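Local coordinates for NAD-dependent epimerase/dehydratase domain-containing protein (Ruegeria pomeroyi DSS-3, PDB 3IUS) that is of unknown function but probably binds an NAD-type dinucleotide and may act as an epimerase, dehydratase or related enzyme, at residues Phe95-Tyr100 and Ala194-Pro199; Gly99-Thr104 and Phe149-Ile154; Pro145-Arg150 and Ala203-Cys208. All blocks are in the same frame, centred on the assembly; numbering follows the deposited sequence.

Contact 1 (Phe95-Tyr100 and Ala194-Pro199); sequences FRWVGY and ASMARP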
ATOM      1  N   PHE A  95      20.204   7.954  -8.393  1.00 26.56           N
ATOM      2  CA  PHE A  95      19.147   7.925  -7.394  1.00 24.98           C
ATOM      3  C   PHE A  95      19.717   7.699  -6.006  1.00 24.54           C
ATOM      4  O   PHE A  95      20.715   6.998  -5.837  1.00 25.31           O
ATOM      5  CB  PHE A  95      18.126   6.826  -7.708  1.00 28.26           C
ATOM      6  CG  PHE A  95      17.551   6.910  -9.093  1.00 25.53           C
ATOM      7  CD1 PHE A  95      16.749   7.981  -9.460  1.00 27.96           C
ATOM      8  CD2 PHE A  95      17.810   5.920 -10.025  1.00 23.29           C
ATOM      9  CE1 PHE A  95      16.217   8.063 -10.739  1.00 25.57           C
ATOM     10  CE2 PHE A  95      17.284   5.994 -11.304  1.00 23.21           C
ATOM     11  CZ  PHE A  95      16.485   7.068 -11.661  1.00 25.55           C
ATOM     12  N   ARG A  96      19.086   8.303  -5.011  1.00 23.18           N
ATOM     13  CA  ARG A  96      19.452   8.056  -3.623  0.50 25.00           C
ATOM     14  C   ARG A  96      18.541   6.991  -3.030  1.00 26.24           C
ATOM     15  O   ARG A  96      18.888   6.327  -2.057  1.00 23.83           O
ATOM     16  CB  ARG A  96      19.354   9.341  -2.799  0.50 25.55           C
ATOM     17  CG  ARG A  96      19.435   9.112  -1.297  0.50 24.75           C
ATOM     18  CD  ARG A  96      19.413  10.418  -0.523  0.50 26.97           C
ATOM     19  NE  ARG A  96      19.355  10.197   0.918  0.50 23.91           N
ATOM     20  CZ  ARG A  96      20.385   9.792   1.653  0.50 25.61           C
ATOM     21  NH1 ARG A  96      21.554   9.551   1.079  0.50 25.32           N
ATOM     22  NH2 ARG A  96      20.243   9.619   2.960  0.50 28.17           N
ATOM     23  N   TRP A  97      17.373   6.823  -3.634  1.00 22.34           N
ATOM     24  CA  TRP A  97      16.370   5.961  -3.046  1.00 21.01           C
ATOM     25  C   TRP A  97      15.305   5.627  -4.075  1.00 19.84           C
ATOM     26  O   TRP A  97      14.867   6.495  -4.826  1.00 17.64           O
ATOM     27  CB  TRP A  97      15.753   6.691  -1.858  1.00 20.72           C
ATOM     28  CG  TRP A  97      14.683   5.961  -1.106  1.00 18.44           C
ATOM     29  CD1 TRP A  97      14.842   5.192   0.012  1.00 15.81           C
ATOM     30  CD2 TRP A  97      13.278   5.976  -1.385  1.00 21.56           C
ATOM     31  NE1 TRP A  97      13.621   4.716   0.438  1.00 18.97           N
ATOM     32  CE2 TRP A  97      12.647   5.179  -0.407  1.00 19.69           C
ATOM     33  CE3 TRP A  97      12.493   6.576  -2.371  1.00 21.40           C
ATOM     34  CZ2 TRP A  97      11.264   4.977  -0.383  1.00 22.26           C
ATOM     35  CZ3 TRP A  97      11.121   6.368  -2.350  1.00 16.80           C
ATOM     36  CH2 TRP A  97      10.524   5.577  -1.361  1.00 15.75           C
ATOM     37  N   VAL A  98      14.929   4.355  -4.124  1.00 18.18           N
ATOM     38  CA  VAL A  98      13.812   3.908  -4.943  1.00 17.42           C
ATOM     39  C   VAL A  98      12.886   3.059  -4.087  1.00 17.36           C
ATOM     40  O   VAL A  98      13.331   2.147  -3.396  1.00 17.17           O
ATOM     41  CB  VAL A  98      14.291   3.079  -6.149  1.00 19.95           C
ATOM     42  CG1 VAL A  98      13.101   2.454  -6.867  1.00 18.20           C
ATOM     43  CG2 VAL A  98      15.137   3.940  -7.096  1.00 21.65           C
ATOM     44  N   GLY A  99      11.592   3.355  -4.120  1.00 21.87           N
ATOM     45  CA  GLY A  99      10.650   2.571  -3.354  1.00 15.70           C
ATOM     46  C   GLY A  99       9.622   1.904  -4.247  1.00 16.71           C
ATOM     47  O   GLY A  99       8.946   2.578  -5.023  1.00 18.56           O
ATOM     48  N   TYR A 100       9.526   0.582  -4.160  1.00 15.60           N
ATOM     49  CA  TYR A 100       8.470  -0.144  -4.850  1.00 19.03           C
ATOM     50  C   TYR A 100       7.393  -0.530  -3.859  1.00 15.46           C
ATOM     51  O   TYR A 100       7.666  -1.210  -2.872  1.00 15.18           O
ATOM     52  CB  TYR A 100       9.002  -1.399  -5.553  1.00 15.84           C
ATOM     53  CG  TYR A 100       7.893  -2.211  -6.187  1.00 16.67           C
ATOM     54  CD1 TYR A 100       7.210  -1.734  -7.301  1.00 18.62           C
ATOM     55  CD2 TYR A 100       7.511  -3.439  -5.662  1.00 15.38           C
ATOM     56  CE1 TYR A 100       6.182  -2.455  -7.877  1.00 17.14           C
ATOM     57  CE2 TYR A 100       6.488  -4.169  -6.232  1.00 20.39           C
ATOM     58  CZ  TYR A 100       5.829  -3.674  -7.343  1.00 16.22           C
ATOM     59  OH  TYR A 100       4.806  -4.392  -7.913  1.00 15.77           O
ATOM     60  N   ALA A 194      10.549   7.752   6.496  1.00 17.04           N
ATOM     61  CA  ALA A 194      11.634   7.200   7.313  1.00 21.91           C
ATOM     62  C   ALA A 194      12.676   6.478   6.461  1.00 20.15           C
ATOM     63  O   ALA A 194      13.886   6.624   6.675  1.00 18.84           O
ATOM     64  CB  ALA A 194      11.080   6.264   8.382  1.00 15.97           C
ATOM     65  N   SER A 195      12.207   5.697   5.493  1.00 16.07           N
ATOM     66  CA  SER A 195      13.105   4.953   4.616  1.00 17.80           C
ATOM     67  C   SER A 195      13.909   5.911   3.748  1.00 20.50           C
ATOM     68  O   SER A 195      15.122   5.735   3.565  1.00 17.85           O
ATOM     69  CB  SER A 195      12.322   3.964   3.746  1.00 17.86           C
ATOM     70  OG  SER A 195      13.184   3.240   2.887  1.00 14.64           O
HETATM   71  N   MSE A 196      13.241   6.931   3.215  1.00 17.56           N
HETATM   72  CA  MSE A 196      13.954   7.983   2.488  1.00 25.56           C
HETATM   73  C   MSE A 196      15.101   8.542   3.334  1.00 24.33           C
HETATM   74  O   MSE A 196      16.183   8.816   2.819  1.00 27.12           O
HETATM   75  CB  MSE A 196      13.004   9.109   2.061  1.00 26.82           C
HETATM   76  CG  MSE A 196      12.341   8.903   0.706  1.00 27.08           C
HETATM   77 SE   MSE A 196      10.602   9.789   0.566  0.70 35.63          SE
HETATM   78  CE  MSE A 196      10.302   9.526  -1.330  1.00 50.00           C
ATOM     79  N   ALA A 197      14.868   8.689   4.636  1.00 24.65           N
ATOM     80  CA  ALA A 197      15.874   9.261   5.534  1.00 29.90           C
ATOM     81  C   ALA A 197      17.015   8.296   5.861  1.00 34.18           C
ATOM     82  O   ALA A 197      18.162   8.717   6.043  1.00 35.40           O
ATOM     83  CB  ALA A 197      15.220   9.769   6.816  1.00 27.21           C
ATOM     84  N   ARG A 198      16.692   7.007   5.953  1.00 31.88           N
ATOM     85  CA  ARG A 198      17.686   5.970   6.224  1.00 28.51           C
ATOM     86  C   ARG A 198      17.692   4.895   5.132  1.00 16.62           C
ATOM     87  O   ARG A 198      17.232   3.775   5.361  1.00 21.86           O
ATOM     88  CB  ARG A 198      17.416   5.291   7.574  1.00 30.57           C
ATOM     89  CG  ARG A 198      17.399   6.198   8.798  1.00 39.60           C
ATOM     90  CD  ARG A 198      17.169   5.360  10.059  1.00 47.71           C
ATOM     91  NE  ARG A 198      16.824   6.166  11.229  1.00 53.02           N
ATOM     92  CZ  ARG A 198      16.445   5.664  12.404  1.00 52.26           C
ATOM     93  NH1 ARG A 198      16.361   4.350  12.575  1.00 46.13           N
ATOM     94  NH2 ARG A 198      16.150   6.477  13.412  1.00 51.60           N
ATOM     95  N   PRO A 199      18.221   5.222   3.943  1.00 21.59           N
ATOM     96  CA  PRO A 199      18.256   4.247   2.845  1.00 26.86           C
ATOM     97  C   PRO A 199      19.073   2.989   3.160  1.00 27.23           C
ATOM     98  O   PRO A 199      20.140   3.061   3.775  1.00 28.45           O
ATOM     99  CB  PRO A 199      18.897   5.030   1.698  1.00 25.29           C
ATOM    100  CG  PRO A 199      18.648   6.465   2.027  1.00 29.42           C
ATOM    101  CD  PRO A 199      18.713   6.546   3.521  1.00 25.98           C
TER
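The indole of Trp-97, at the start of strand 97-103, lies against the last turn of helix 185-197, and that ring carries the tight part of the contact. With CG anti to the backbone N (chi1 -180°), the side chain stands off the sheet toward the helix and brings its pyrrole N-H to Ser-195. The bond from Trp-97 NE1 to Ser-195 OG is 2.9 Å long and nearly straight, 172° at the hydrogen, and the hydroxyl lies in the ring plane, so the bond satisfies the buried nitrogen and, together with the packing on the ring faces, helps to set the rotation of the indole. One face of the ring is taken by selenomethionine Met-196, whose side chain crosses it at about a right angle. Its CG makes a CH-pi contact, 3.8 Å from the centroid of the six-membered ring of Trp-97. The extended chain then carries SE past the ring obliquely in a Met-aromatic contact and sets Met-196 CE 3.4 Å from Trp-97 CZ3. The backbone N of Gly-99 lies over the rim of the opposite face, and His-147 of the neighbouring strand stacks on the indole as well.

Packing loosens toward solvent, where Arg-96, modelled in two conformations, in one of them runs out extended, anti at chi1 (168°), across the loop that follows the helix. Pro-199 lies over one face of its guanidinium, offset toward the rim, with Pro-199 CD 3.5 Å from Arg-96 NH2. The carbonyl of Ala-197 stands at the guanidinium edge, but Arg-96 NH2 stays 3.8 Å from Ala-197 O, so apolar contact prevails here. This is the packing of a helix on the parallel sheet of a Rossmann-type alpha/beta fold, an aromatic residue of the strand bonded to the helix's C-terminal turn.

Contact 2 (Gly99-Thr104 and Phe149-Ile154); sequences GYLSTT and FRLAGI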
ATOM      1  N   GLY A  99      11.592   3.355  -4.120  1.00 21.87           N
ATOM      2  CA  GLY A  99      10.650   2.571  -3.354  1.00 15.70           C
ATOM      3  C   GLY A  99       9.622   1.904  -4.247  1.00 16.71           C
ATOM      4  O   GLY A  99       8.946   2.578  -5.023  1.00 18.56           O
ATOM      5  N   TYR A 100       9.526   0.582  -4.160  1.00 15.60           N
ATOM      6  CA  TYR A 100       8.470  -0.144  -4.850  1.00 19.03           C
ATOM      7  C   TYR A 100       7.393  -0.530  -3.859  1.00 15.46           C
ATOM      8  O   TYR A 100       7.666  -1.210  -2.872  1.00 15.18           O
ATOM      9  CB  TYR A 100       9.002  -1.399  -5.553  1.00 15.84           C
ATOM     10  CG  TYR A 100       7.893  -2.211  -6.187  1.00 16.67           C
ATOM     11  CD1 TYR A 100       7.210  -1.734  -7.301  1.00 18.62           C
ATOM     12  CD2 TYR A 100       7.511  -3.439  -5.662  1.00 15.38           C
ATOM     13  CE1 TYR A 100       6.182  -2.455  -7.877  1.00 17.14           C
ATOM     14  CE2 TYR A 100       6.488  -4.169  -6.232  1.00 20.39           C
ATOM     15  CZ  TYR A 100       5.829  -3.674  -7.343  1.00 16.22           C
ATOM     16  OH  TYR A 100       4.806  -4.392  -7.913  1.00 15.77           O
ATOM     17  N   LEU A 101       6.163  -0.091  -4.112  1.00 21.40           N
ATOM     18  CA  LEU A 101       5.051  -0.491  -3.269  1.00 15.47           C
ATOM     19  C   LEU A 101       4.513  -1.848  -3.719  1.00 15.38           C
ATOM     20  O   LEU A 101       4.025  -2.002  -4.844  1.00 15.59           O
ATOM     21  CB  LEU A 101       3.949   0.570  -3.260  1.00 15.68           C
ATOM     22  CG  LEU A 101       4.366   1.963  -2.765  1.00 20.50           C
ATOM     23  CD1 LEU A 101       3.160   2.899  -2.709  1.00 16.60           C
ATOM     24  CD2 LEU A 101       5.056   1.890  -1.405  1.00 22.23           C
ATOM     25  N   SER A 102       4.628  -2.830  -2.829  1.00 15.09           N
ATOM     26  CA  SER A 102       4.168  -4.184  -3.079  1.00 14.97           C
ATOM     27  C   SER A 102       2.988  -4.449  -2.156  1.00 14.85           C
ATOM     28  O   SER A 102       2.387  -3.512  -1.636  1.00 16.22           O
ATOM     29  CB  SER A 102       5.300  -5.188  -2.819  1.00 14.74           C
ATOM     30  OG  SER A 102       4.957  -6.492  -3.270  1.00 14.66           O
ATOM     31  N   THR A 103       2.657  -5.718  -1.944  1.00 16.62           N
ATOM     32  CA  THR A 103       1.573  -6.072  -1.031  1.00 16.23           C
ATOM     33  C   THR A 103       1.930  -7.318  -0.230  1.00 17.73           C
ATOM     34  O   THR A 103       2.933  -7.981  -0.507  1.00 18.53           O
ATOM     35  CB  THR A 103       0.244  -6.341  -1.772  1.00 18.10           C
ATOM     36  OG1 THR A 103       0.340  -7.584  -2.478  1.00 20.58           O
ATOM     37  CG2 THR A 103      -0.087  -5.215  -2.750  1.00 21.65           C
ATOM     38  N   THR A 104       1.101  -7.638   0.760  1.00 14.68           N
ATOM     39  CA  THR A 104       1.336  -8.817   1.585  1.00 14.68           C
ATOM     40  C   THR A 104       0.822 -10.091   0.928  1.00 13.85           C
ATOM     41  O   THR A 104       0.934 -11.174   1.505  1.00 14.95           O
ATOM     42  CB  THR A 104       0.702  -8.681   2.979  1.00 20.36           C
ATOM     43  OG1 THR A 104      -0.711  -8.473   2.843  1.00 20.18           O
ATOM     44  CG2 THR A 104       1.323  -7.523   3.748  1.00 23.23           C
ATOM     45  N   PHE A 149       8.206  -2.285  -0.197  1.00 18.08           N
ATOM     46  CA  PHE A 149       7.271  -2.091   0.895  1.00 14.45           C
ATOM     47  C   PHE A 149       6.040  -2.922   0.631  1.00 14.82           C
ATOM     48  O   PHE A 149       5.282  -2.633  -0.287  1.00 16.23           O
ATOM     49  CB  PHE A 149       6.899  -0.608   1.024  1.00 15.04           C
ATOM     50  CG  PHE A 149       8.076   0.287   1.278  1.00 16.12           C
ATOM     51  CD1 PHE A 149       8.486   0.558   2.573  1.00 14.47           C
ATOM     52  CD2 PHE A 149       8.782   0.842   0.220  1.00 14.88           C
ATOM     53  CE1 PHE A 149       9.581   1.369   2.811  1.00 21.16           C
ATOM     54  CE2 PHE A 149       9.873   1.659   0.452  1.00 14.91           C
ATOM     55  CZ  PHE A 149      10.268   1.922   1.750  1.00 14.72           C
ATOM     56  N   ARG A 150       5.862  -3.972   1.426  1.00 14.36           N
ATOM     57  CA  ARG A 150       4.710  -4.843   1.287  1.00 15.38           C
ATOM     58  C   ARG A 150       3.568  -4.290   2.123  1.00 16.79           C
ATOM     59  O   ARG A 150       3.537  -4.427   3.347  1.00 14.00           O
ATOM     60  CB  ARG A 150       5.074  -6.288   1.654  1.00 14.86           C
ATOM     61  CG  ARG A 150       6.280  -6.792   0.841  1.00 16.56           C
ATOM     62  CD  ARG A 150       6.686  -8.232   1.158  1.00 13.72           C
ATOM     63  NE  ARG A 150       7.708  -8.694   0.216  1.00 13.78           N
ATOM     64  CZ  ARG A 150       8.568  -9.682   0.455  1.00 20.13           C
ATOM     65  NH1 ARG A 150       8.541 -10.320   1.621  1.00 15.78           N
ATOM     66  NH2 ARG A 150       9.460 -10.026  -0.469  1.00 19.21           N
ATOM     67  N   LEU A 151       2.636  -3.645   1.433  1.00 16.08           N
ATOM     68  CA  LEU A 151       1.556  -2.911   2.078  1.00 14.51           C
ATOM     69  C   LEU A 151       0.398  -3.831   2.417  1.00 17.10           C
ATOM     70  O   LEU A 151       0.023  -4.691   1.625  1.00 17.90           O
ATOM     71  CB  LEU A 151       1.071  -1.776   1.171  1.00 14.83           C
ATOM     72  CG  LEU A 151       2.097  -0.755   0.680  1.00 19.50           C
ATOM     73  CD1 LEU A 151       1.440   0.282  -0.232  1.00 23.99           C
ATOM     74  CD2 LEU A 151       2.787  -0.076   1.851  1.00 14.82           C
ATOM     75  N   ALA A 152      -0.153  -3.654   3.609  1.00 16.10           N
ATOM     76  CA  ALA A 152      -1.381  -4.334   3.981  1.00 14.47           C
ATOM     77  C   ALA A 152      -2.556  -3.597   3.340  1.00 14.64           C
ATOM     78  O   ALA A 152      -2.366  -2.691   2.523  1.00 14.85           O
ATOM     79  CB  ALA A 152      -1.516  -4.384   5.499  1.00 15.62           C
ATOM     80  N   GLY A 153      -3.774  -3.996   3.692  1.00 15.34           N
ATOM     81  CA  GLY A 153      -4.965  -3.323   3.199  1.00 14.98           C
ATOM     82  C   GLY A 153      -5.025  -1.883   3.676  1.00 17.43           C
ATOM     83  O   GLY A 153      -5.007  -1.613   4.881  1.00 17.63           O
ATOM     84  N   ILE A 154      -5.096  -0.954   2.732  1.00 15.38           N
ATOM     85  CA  ILE A 154      -5.008   0.468   3.049  1.00 15.52           C
ATOM     86  C   ILE A 154      -6.345   1.082   3.467  1.00 17.48           C
ATOM     87  O   ILE A 154      -7.381   0.828   2.845  1.00 17.30           O
ATOM     88  CB  ILE A 154      -4.439   1.262   1.858  1.00 18.31           C
ATOM     89  CG1 ILE A 154      -3.091   0.675   1.422  1.00 17.15           C
ATOM     90  CG2 ILE A 154      -4.295   2.735   2.218  1.00 16.23           C
ATOM     91  CD1 ILE A 154      -2.587   1.223   0.111  1.00 22.45           C
TER
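Strands 97-103 and 146-155 pair in parallel, their short segments inclined at 42°, with Leu-101, Ser-102 and Thr-103 opposite Phe-149, Arg-150 and Leu-151. The ladder runs from Phe-149 N to Tyr-100 O (2.9 Å), from Ser-102 N to Phe-149 O (2.6 Å) and from Leu-151 N to Ser-102 O (3.1 Å), and fades into a weak bond from Thr-104 N to Leu-151 O. The first lies nearly along the C=O axis, whereas the donor Leu-151 N stands well above the carbonyl plane of Ser-102.

On the face bearing Leu-101, Phe-149 and Leu-151, the branches mesh: Leu-101 CD2 reaches Phe-149 CB at 3.9 Å, and Leu-151 CD1 lies equally far from Leu-101 CB. The Phe-149 ring points its edge at Gly-99, with CE2 4.0 Å from Gly-99 CA. On the other face, Arg-150 leaves extended, its CB 3.5 Å from Thr-103 O. Glu-135 of helix 126-140 ties both strands together, hydrogen-bonded to Ser-102 OG through OE2 and salt-bridged to Arg-150 NH2 through OE1. Such buried parallel pairing, with helix 185-197 on the apolar face and helix 126-140 on the polar one, belongs to the layered alpha/beta/alpha build of a Rossmann-type fold.

Contact 3 (Pro145-Arg150 and Ala203-Cys208); sequences PLHVFR and AVYNVC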
ATOM      1  N   PRO A 145      19.137   1.631  -5.568  1.00 18.68           N
ATOM      2  CA  PRO A 145      18.887   1.746  -4.124  1.00 18.19           C
ATOM      3  C   PRO A 145      17.451   1.345  -3.822  1.00 19.49           C
ATOM      4  O   PRO A 145      16.677   2.171  -3.342  1.00 18.39           O
ATOM      5  CB  PRO A 145      19.058   3.244  -3.843  1.00 25.84           C
ATOM      6  CG  PRO A 145      19.502   3.871  -5.141  1.00 26.26           C
ATOM      7  CD  PRO A 145      19.116   2.943  -6.235  1.00 19.69           C
ATOM      8  N   LEU A 146      17.113   0.092  -4.109  1.00 20.94           N
ATOM      9  CA  LEU A 146      15.732  -0.380  -4.059  1.00 18.19           C
ATOM     10  C   LEU A 146      15.260  -0.726  -2.654  1.00 20.13           C
ATOM     11  O   LEU A 146      15.995  -1.311  -1.862  1.00 18.40           O
ATOM     12  CB  LEU A 146      15.564  -1.609  -4.959  1.00 17.21           C
ATOM     13  CG  LEU A 146      14.175  -2.243  -4.905  1.00 23.23           C
ATOM     14  CD1 LEU A 146      13.145  -1.339  -5.591  1.00 24.86           C
ATOM     15  CD2 LEU A 146      14.192  -3.631  -5.514  1.00 21.24           C
ATOM     16  N   HIS A 147      14.009  -0.379  -2.364  1.00 15.09           N
ATOM     17  CA  HIS A 147      13.379  -0.727  -1.107  1.00 15.58           C
ATOM     18  C   HIS A 147      12.006  -1.202  -1.491  1.00 17.14           C
ATOM     19  O   HIS A 147      11.345  -0.563  -2.301  1.00 15.07           O
ATOM     20  CB  HIS A 147      13.285   0.494  -0.188  1.00 14.96           C
ATOM     21  CG  HIS A 147      14.610   1.143   0.076  1.00 17.98           C
ATOM     22  ND1 HIS A 147      15.268   1.897  -0.872  1.00 18.96           N
ATOM     23  CD2 HIS A 147      15.406   1.135   1.171  1.00 18.46           C
ATOM     24  CE1 HIS A 147      16.413   2.326  -0.371  1.00 18.32           C
ATOM     25  NE2 HIS A 147      16.521   1.881   0.867  1.00 16.57           N
ATOM     26  N   VAL A 148      11.610  -2.347  -0.948  1.00 14.61           N
ATOM     27  CA  VAL A 148      10.297  -2.911  -1.227  1.00 14.61           C
ATOM     28  C   VAL A 148       9.422  -2.784   0.004  1.00 14.44           C
ATOM     29  O   VAL A 148       9.826  -3.150   1.109  1.00 14.71           O
ATOM     30  CB  VAL A 148      10.396  -4.394  -1.632  1.00 15.87           C
ATOM     31  CG1 VAL A 148       9.003  -5.031  -1.672  1.00 17.39           C
ATOM     32  CG2 VAL A 148      11.107  -4.537  -2.979  1.00 16.97           C
ATOM     33  N   PHE A 149       8.206  -2.285  -0.197  1.00 18.08           N
ATOM     34  CA  PHE A 149       7.271  -2.091   0.895  1.00 14.45           C
ATOM     35  C   PHE A 149       6.040  -2.922   0.631  1.00 14.82           C
ATOM     36  O   PHE A 149       5.282  -2.633  -0.287  1.00 16.23           O
ATOM     37  CB  PHE A 149       6.899  -0.608   1.024  1.00 15.04           C
ATOM     38  CG  PHE A 149       8.076   0.287   1.278  1.00 16.12           C
ATOM     39  CD1 PHE A 149       8.486   0.558   2.573  1.00 14.47           C
ATOM     40  CD2 PHE A 149       8.782   0.842   0.220  1.00 14.88           C
ATOM     41  CE1 PHE A 149       9.581   1.369   2.811  1.00 21.16           C
ATOM     42  CE2 PHE A 149       9.873   1.659   0.452  1.00 14.91           C
ATOM     43  CZ  PHE A 149      10.268   1.922   1.750  1.00 14.72           C
ATOM     44  N   ARG A 150       5.862  -3.972   1.426  1.00 14.36           N
ATOM     45  CA  ARG A 150       4.710  -4.843   1.287  1.00 15.38           C
ATOM     46  C   ARG A 150       3.568  -4.290   2.123  1.00 16.79           C
ATOM     47  O   ARG A 150       3.537  -4.427   3.347  1.00 14.00           O
ATOM     48  CB  ARG A 150       5.074  -6.288   1.654  1.00 14.86           C
ATOM     49  CG  ARG A 150       6.280  -6.792   0.841  1.00 16.56           C
ATOM     50  CD  ARG A 150       6.686  -8.232   1.158  1.00 13.72           C
ATOM     51  NE  ARG A 150       7.708  -8.694   0.216  1.00 13.78           N
ATOM     52  CZ  ARG A 150       8.568  -9.682   0.455  1.00 20.13           C
ATOM     53  NH1 ARG A 150       8.541 -10.320   1.621  1.00 15.78           N
ATOM     54  NH2 ARG A 150       9.460 -10.026  -0.469  1.00 19.21           N
ATOM     55  N   ALA A 203      16.508  -3.638   0.988  1.00 20.42           N
ATOM     56  CA  ALA A 203      15.681  -3.963   2.142  1.00 22.36           C
ATOM     57  C   ALA A 203      14.228  -4.162   1.738  1.00 13.99           C
ATOM     58  O   ALA A 203      13.747  -3.509   0.826  1.00 14.19           O
ATOM     59  CB  ALA A 203      15.787  -2.881   3.194  1.00 21.61           C
ATOM     60  N   VAL A 204      13.565  -5.084   2.429  1.00 16.27           N
ATOM     61  CA  VAL A 204      12.126  -5.303   2.310  1.00 15.37           C
ATOM     62  C   VAL A 204      11.486  -5.005   3.661  1.00 13.62           C
ATOM     63  O   VAL A 204      11.998  -5.421   4.698  1.00 14.66           O
ATOM     64  CB  VAL A 204      11.822  -6.762   1.923  1.00 17.06           C
ATOM     65  CG1 VAL A 204      10.316  -6.987   1.814  1.00 18.19           C
ATOM     66  CG2 VAL A 204      12.502  -7.119   0.622  1.00 19.16           C
ATOM     67  N   TYR A 205      10.349  -4.307   3.657  1.00 15.59           N
ATOM     68  CA  TYR A 205       9.668  -3.954   4.893  1.00 13.58           C
ATOM     69  C   TYR A 205       8.205  -4.290   4.757  1.00 13.61           C
ATOM     70  O   TYR A 205       7.572  -3.862   3.798  1.00 13.80           O
ATOM     71  CB  TYR A 205       9.754  -2.452   5.166  1.00 13.70           C
ATOM     72  CG  TYR A 205      11.155  -1.899   5.158  1.00 13.73           C
ATOM     73  CD1 TYR A 205      11.928  -1.910   6.308  1.00 17.03           C
ATOM     74  CD2 TYR A 205      11.693  -1.350   4.005  1.00 18.28           C
ATOM     75  CE1 TYR A 205      13.215  -1.402   6.304  1.00 20.30           C
ATOM     76  CE2 TYR A 205      12.977  -0.840   3.989  1.00 17.14           C
ATOM     77  CZ  TYR A 205      13.728  -0.859   5.142  1.00 19.12           C
ATOM     78  OH  TYR A 205      15.011  -0.353   5.119  1.00 17.80           O
ATOM     79  N   ASN A 206       7.688  -5.054   5.711  1.00 13.42           N
ATOM     80  CA  ASN A 206       6.241  -5.211   5.859  1.00 13.44           C
ATOM     81  C   ASN A 206       5.652  -3.927   6.420  1.00 18.06           C
ATOM     82  O   ASN A 206       6.169  -3.381   7.390  1.00 15.62           O
ATOM     83  CB  ASN A 206       5.915  -6.344   6.825  1.00 13.22           C
ATOM     84  CG  ASN A 206       6.229  -7.703   6.265  1.00 13.14           C
ATOM     85  OD1 ASN A 206       6.372  -8.671   7.017  1.00 16.68           O
ATOM     86  ND2 ASN A 206       6.344  -7.793   4.950  1.00 13.28           N
ATOM     87  N   VAL A 207       4.548  -3.457   5.843  1.00 16.11           N
ATOM     88  CA  VAL A 207       3.941  -2.223   6.316  1.00 13.84           C
ATOM     89  C   VAL A 207       2.498  -2.507   6.675  1.00 13.86           C
ATOM     90  O   VAL A 207       1.618  -2.466   5.823  1.00 16.61           O
ATOM     91  CB  VAL A 207       4.037  -1.078   5.282  1.00 14.10           C
ATOM     92  CG1 VAL A 207       3.505   0.212   5.881  1.00 14.21           C
ATOM     93  CG2 VAL A 207       5.488  -0.887   4.839  1.00 14.10           C
ATOM     94  N   CYS A 208       2.287  -2.827   7.947  1.00 13.69           N
ATOM     95  CA  CYS A 208       0.972  -3.187   8.466  1.00 13.70           C
ATOM     96  C   CYS A 208       0.925  -2.767   9.929  1.00 13.59           C
ATOM     97  O   CYS A 208       1.960  -2.520  10.532  1.00 13.46           O
ATOM     98  CB  CYS A 208       0.760  -4.700   8.369  1.00 22.43           C
ATOM     99  SG  CYS A 208       2.103  -5.676   9.135  1.00 19.98           S
TER
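A parallel beta-alpha-beta connection of the Rossmann-type sheet is closed here: the chain leaves strand 146-155, returns through the short strand 182-184 and helix 185-197, and enters strand 204-207 alongside it. Four bonds hold the pair. Val-148 N donates to Ala-203 O (3.0 Å) and Arg-150 N to Tyr-205 O (2.9 Å), both in the plane of the carbonyl; Tyr-205 N meets Val-148 O at 2.8 Å, nearly along the C=O axis, and Val-207 N approaches Arg-150 O from above its plane (2.9 Å). Weaker CA-H...O contacts fill in between, such as His-147 CA to Ala-203 O.

Phe-149 and Tyr-205 stand side by side on the face toward helix 185-197, each with CG anti to its carbonyl carbon (chi1 -59° and -54°). Their planes are only 20° apart, yet the rings are slid so far that they barely overlap, and they meet through Phe-149 CE1 and Tyr-205 CD2 at 3.6 Å. Val-207 CG2 abuts the edge of the Phe-149 ring, 4.0 Å from Phe-149 CD1. The imidazole of His-147 turns an edge to the Tyr-205 ring; its ND1 is bonded to Val-98 O and its NE2 to the backbone N of Asp-200, which anchors it between strand 97-103 and the loop after the helix.

On the other face, Val-148 CB faces Val-204 CG2. The buried guanidinium of Arg-150, bridged to Glu-135 and bonded through NH1 to Tyr-107 OH, is covered on one face by a single methyl: Val-204 CG1 sits over its centre, 3.5 Å from Arg-150 CZ.

In the fold
Contacts 2 and 3 are successive seams of one parallel sheet, with strand 146-155 in the middle, and their centres lie 7 Å apart. Contact 1 sets helix 185-197 on that sheet, its centre about 10 Å from that of contact 3 and about 15 Å from that of contact 2. Phe-149 joins all three: its CZ is 3.4 Å from Ser-195 OG and its CE2 3.7 Å from Trp-97 CZ2. A probable backbone hydrogen bond from Tyr-100 N to His-147 O (2.8 Å) continues the seam of contact 2 back toward contact 1. Leu-101 of contact 2 lies near, without touching, Gly-12, Gly-14 and Ala-17, whose spacing is consistent with the GxGxxA dinucleotide-binding motif.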